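PDB 3B7F: glycosyl hydrolase, BNR repeat from Ralstonia eutropha, which is probably a hydrolase related to the non-viral sialidases, built as a seven-bladed beta-propeller, with its substrate not established. Local coordinates for residues 25-31 with 383-389. Sequence-based numbering, arbitrary orientation.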
loop_
_atom_site.group_PDB
_atom_site.type_symbol
_atom_site.label_atom_id
_atom_site.label_comp_id
_atom_site.label_asym_id
_atom_site.label_seq_id
_atom_site.Cartn_x
_atom_site.Cartn_y
_atom_site.Cartn_z
ATOM N N LEU A 25 9.146 -12.306 -0.518
ATOM C CA LEU A 25 8.928 -10.861 -0.370
ATOM C C LEU A 25 9.403 -10.259 -1.674
ATOM O O LEU A 25 10.450 -10.616 -2.138
ATOM C CB LEU A 25 9.693 -10.261 0.812
ATOM C CG LEU A 25 9.437 -10.840 2.204
ATOM C CD1 LEU A 25 10.387 -10.160 3.170
ATOM C CD2 LEU A 25 7.955 -10.695 2.658
ATOM N N LEU A 26 8.596 -9.383 -2.253
ATOM C CA LEU A 26 8.830 -8.728 -3.535
ATOM C C LEU A 26 9.176 -7.307 -3.170
ATOM O O LEU A 26 8.294 -6.587 -2.691
ATOM C CB LEU A 26 7.553 -8.772 -4.379
ATOM C CG LEU A 26 6.749 -10.077 -4.414
ATOM C CD1 LEU A 26 5.490 -9.884 -5.341
ATOM C CD2 LEU A 26 7.610 -11.245 -4.851
ATOM N N VAL A 27 10.439 -6.906 -3.409
ATOM C CA VAL A 27 10.980 -5.666 -2.935
ATOM C C VAL A 27 11.264 -4.693 -4.071
ATOM O O VAL A 27 12.151 -4.945 -4.896
ATOM C CB VAL A 27 12.313 -5.908 -2.152
ATOM C CG1 VAL A 27 12.820 -4.598 -1.556
ATOM C CG2 VAL A 27 12.143 -6.987 -1.077
ATOM N N ALA A 28 10.533 -3.579 -4.081
ATOM C CA ALA A 28 10.652 -2.540 -5.090
ATOM C C ALA A 28 11.531 -1.440 -4.547
ATOM O O ALA A 28 11.279 -0.945 -3.444
ATOM C CB ALA A 28 9.259 -1.978 -5.446
ATOM N N THR A 29 12.575 -1.074 -5.297
ATOM C CA THR A 29 13.471 -0.003 -4.887
ATOM C C THR A 29 13.681 0.965 -6.028
ATOM O O THR A 29 13.365 0.688 -7.197
ATOM C CB THR A 29 14.876 -0.504 -4.415
ATOM O OG1 THR A 29 15.738 -0.672 -5.540
ATOM C CG2 THR A 29 14.784 -1.789 -3.597
ATOM N N ILE A 30 14.257 2.102 -5.662
ATOM C CA ILE A 30 14.580 3.161 -6.579
ATOM C C ILE A 30 15.544 2.744 -7.710
ATOM O O ILE A 30 15.569 3.424 -8.745
ATOM C CB ILE A 30 15.146 4.371 -5.792
ATOM C CG1 ILE A 30 15.049 5.670 -6.610
ATOM C CG2 ILE A 30 16.585 4.048 -5.303
ATOM C CD1 ILE A 30 15.230 6.968 -5.763
ATOM N N LYS A 31 16.312 1.654 -7.522
ATOM C CA LYS A 31 17.247 1.156 -8.547
ATOM C C LYS A 31 17.107 -0.318 -8.899
ATOM O O LYS A 31 18.061 -0.911 -9.411
ATOM C CB LYS A 31 18.718 1.467 -8.146
ATOM C CG LYS A 31 19.063 2.951 -8.109
ATOM C CD LYS A 31 19.125 3.593 -9.498
ATOM C CE LYS A 31 19.386 5.073 -9.354
ATOM N NZ LYS A 31 19.341 5.718 -10.662
ATOM N N PRO A 383 19.075 -0.552 -2.378
ATOM C CA PRO A 383 18.730 0.832 -2.635
ATOM C C PRO A 383 17.444 1.207 -1.922
ATOM O O PRO A 383 16.735 0.334 -1.451
ATOM C CB PRO A 383 18.547 0.854 -4.155
ATOM C CG PRO A 383 19.389 -0.322 -4.643
ATOM C CD PRO A 383 19.058 -1.338 -3.632
ATOM N N HIS A 384 17.184 2.504 -1.830
ATOM C CA HIS A 384 15.971 3.092 -1.230
ATOM C C HIS A 384 14.703 2.270 -1.534
ATOM O O HIS A 384 14.280 2.199 -2.676
ATOM C CB HIS A 384 15.880 4.526 -1.799
ATOM C CG HIS A 384 14.715 5.349 -1.331
ATOM N ND1 HIS A 384 14.880 6.496 -0.581
ATOM C CD2 HIS A 384 13.381 5.231 -1.550
ATOM C CE1 HIS A 384 13.697 7.030 -0.337
ATOM N NE2 HIS A 384 12.771 6.280 -0.907
ATOM N N ILE A 385 14.078 1.687 -0.502
ATOM C CA ILE A 385 12.900 0.824 -0.666
ATOM C C ILE A 385 11.551 1.588 -0.681
ATOM O O ILE A 385 11.203 2.325 0.262
ATOM C CB ILE A 385 12.872 -0.310 0.421
ATOM C CG1 ILE A 385 14.138 -1.188 0.340
ATOM C CG2 ILE A 385 11.622 -1.168 0.289
ATOM C CD1 ILE A 385 14.482 -2.037 1.682
ATOM N N TYR A 386 10.815 1.389 -1.772
ATOM C CA TYR A 386 9.456 1.932 -1.993
ATOM C C TYR A 386 8.361 0.960 -1.506
ATOM O O TYR A 386 7.438 1.384 -0.824
ATOM C CB TYR A 386 9.185 2.268 -3.478
ATOM C CG TYR A 386 9.878 3.497 -4.011
ATOM C CD1 TYR A 386 9.615 4.742 -3.471
ATOM C CD2 TYR A 386 10.739 3.443 -5.087
ATOM C CE1 TYR A 386 10.235 5.896 -3.954
ATOM C CE2 TYR A 386 11.360 4.612 -5.587
ATOM C CZ TYR A 386 11.110 5.828 -5.004
ATOM O OH TYR A 386 11.680 7.016 -5.449
ATOM N N ALA A 387 8.513 -0.332 -1.797
ATOM C CA ALA A 387 7.501 -1.323 -1.478
ATOM C C ALA A 387 8.057 -2.692 -1.134
ATOM O O ALA A 387 9.075 -3.109 -1.675
ATOM C CB ALA A 387 6.534 -1.473 -2.669
ATOM N N VAL A 388 7.339 -3.387 -0.246
ATOM C CA VAL A 388 7.650 -4.749 0.169
ATOM C C VAL A 388 6.289 -5.404 0.205
ATOM O O VAL A 388 5.375 -4.854 0.787
ATOM C CB VAL A 388 8.349 -4.847 1.526
ATOM C CG1 VAL A 388 8.650 -6.307 1.856
ATOM C CG2 VAL A 388 9.639 -4.004 1.542
ATOM N N GLN A 389 6.171 -6.545 -0.465
ATOM C CA GLN A 389 4.945 -7.274 -0.604
ATOM C C GLN A 389 5.167 -8.781 -0.430
ATOM O O GLN A 389 6.072 -9.348 -1.020
ATOM C CB GLN A 389 4.426 -6.977 -1.998
ATOM C CG GLN A 389 3.110 -7.566 -2.366
ATOM C CD GLN A 389 1.922 -6.928 -1.668
ATOM O OE1 GLN A 389 1.742 -5.717 -1.711
ATOM N NE2 GLN A 389 1.077 -7.763 -1.076
#
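Ala-28 and Ala-387 pair in register between antiparallel strands 25-29 and 385-389, linked by a hydrogen bond from Ala-28 N to Ala-387 O (2.9 Å). Leu-26 and Gln-389 form a second hydrogen-bonded pair, in which Leu-26 N reaches Gln-389 O at 2.8 Å in the carbonyl plane. A classic beta bulge interrupts the ladder: Ala-28 O accepts from Tyr-386 N at 2.9 Å and, more loosely, from Ala-387 N at 3.3 Å, both donors approaching the same face of the carbonyl plane. Beyond it the register slips by one residue, setting Thr-29 beside Ile-385, and Ile-30 N closes the ladder on His-384 O (3.0 Å).

Apolar contacts occupy both faces. On one, Val-27 CG1 lies anti to its backbone nitrogen (chi1 -175°) and meets Ile-385 CG2, while Val-388 flanks the pair and the methyl of Thr-29 meets Ile-385 CG1. On the other, Ala-28 CB and Ala-387 CB touch at 3.9 Å. At the bulge, the Tyr-386 ring lies obliquely against Ile-30, its CE2 3.8 Å from Ile-30 CB, while Ile-30 CG2 packs 3.6 Å from His-384 CB.

Thr-29 OG1 rests on the Pro-383 ring. A chi1 of 85° turns this hydroxyl to accept a hydrogen bond from Lys-31 N, an ST turn, and it is also hydrogen-bonded to Gly-32 O.

The pairing is the propeller's ring closure, in which the C-terminal strand 385-391 joins three N-terminal strands to complete one four-stranded blade. Strand 32-38 borders 24-29 on its other edge, Ile-365 of strand 365-368 packs on the Val-27 and Ile-385 face, and strand 56-62 packs against the alanine face, where His-58 stacks with Tyr-386.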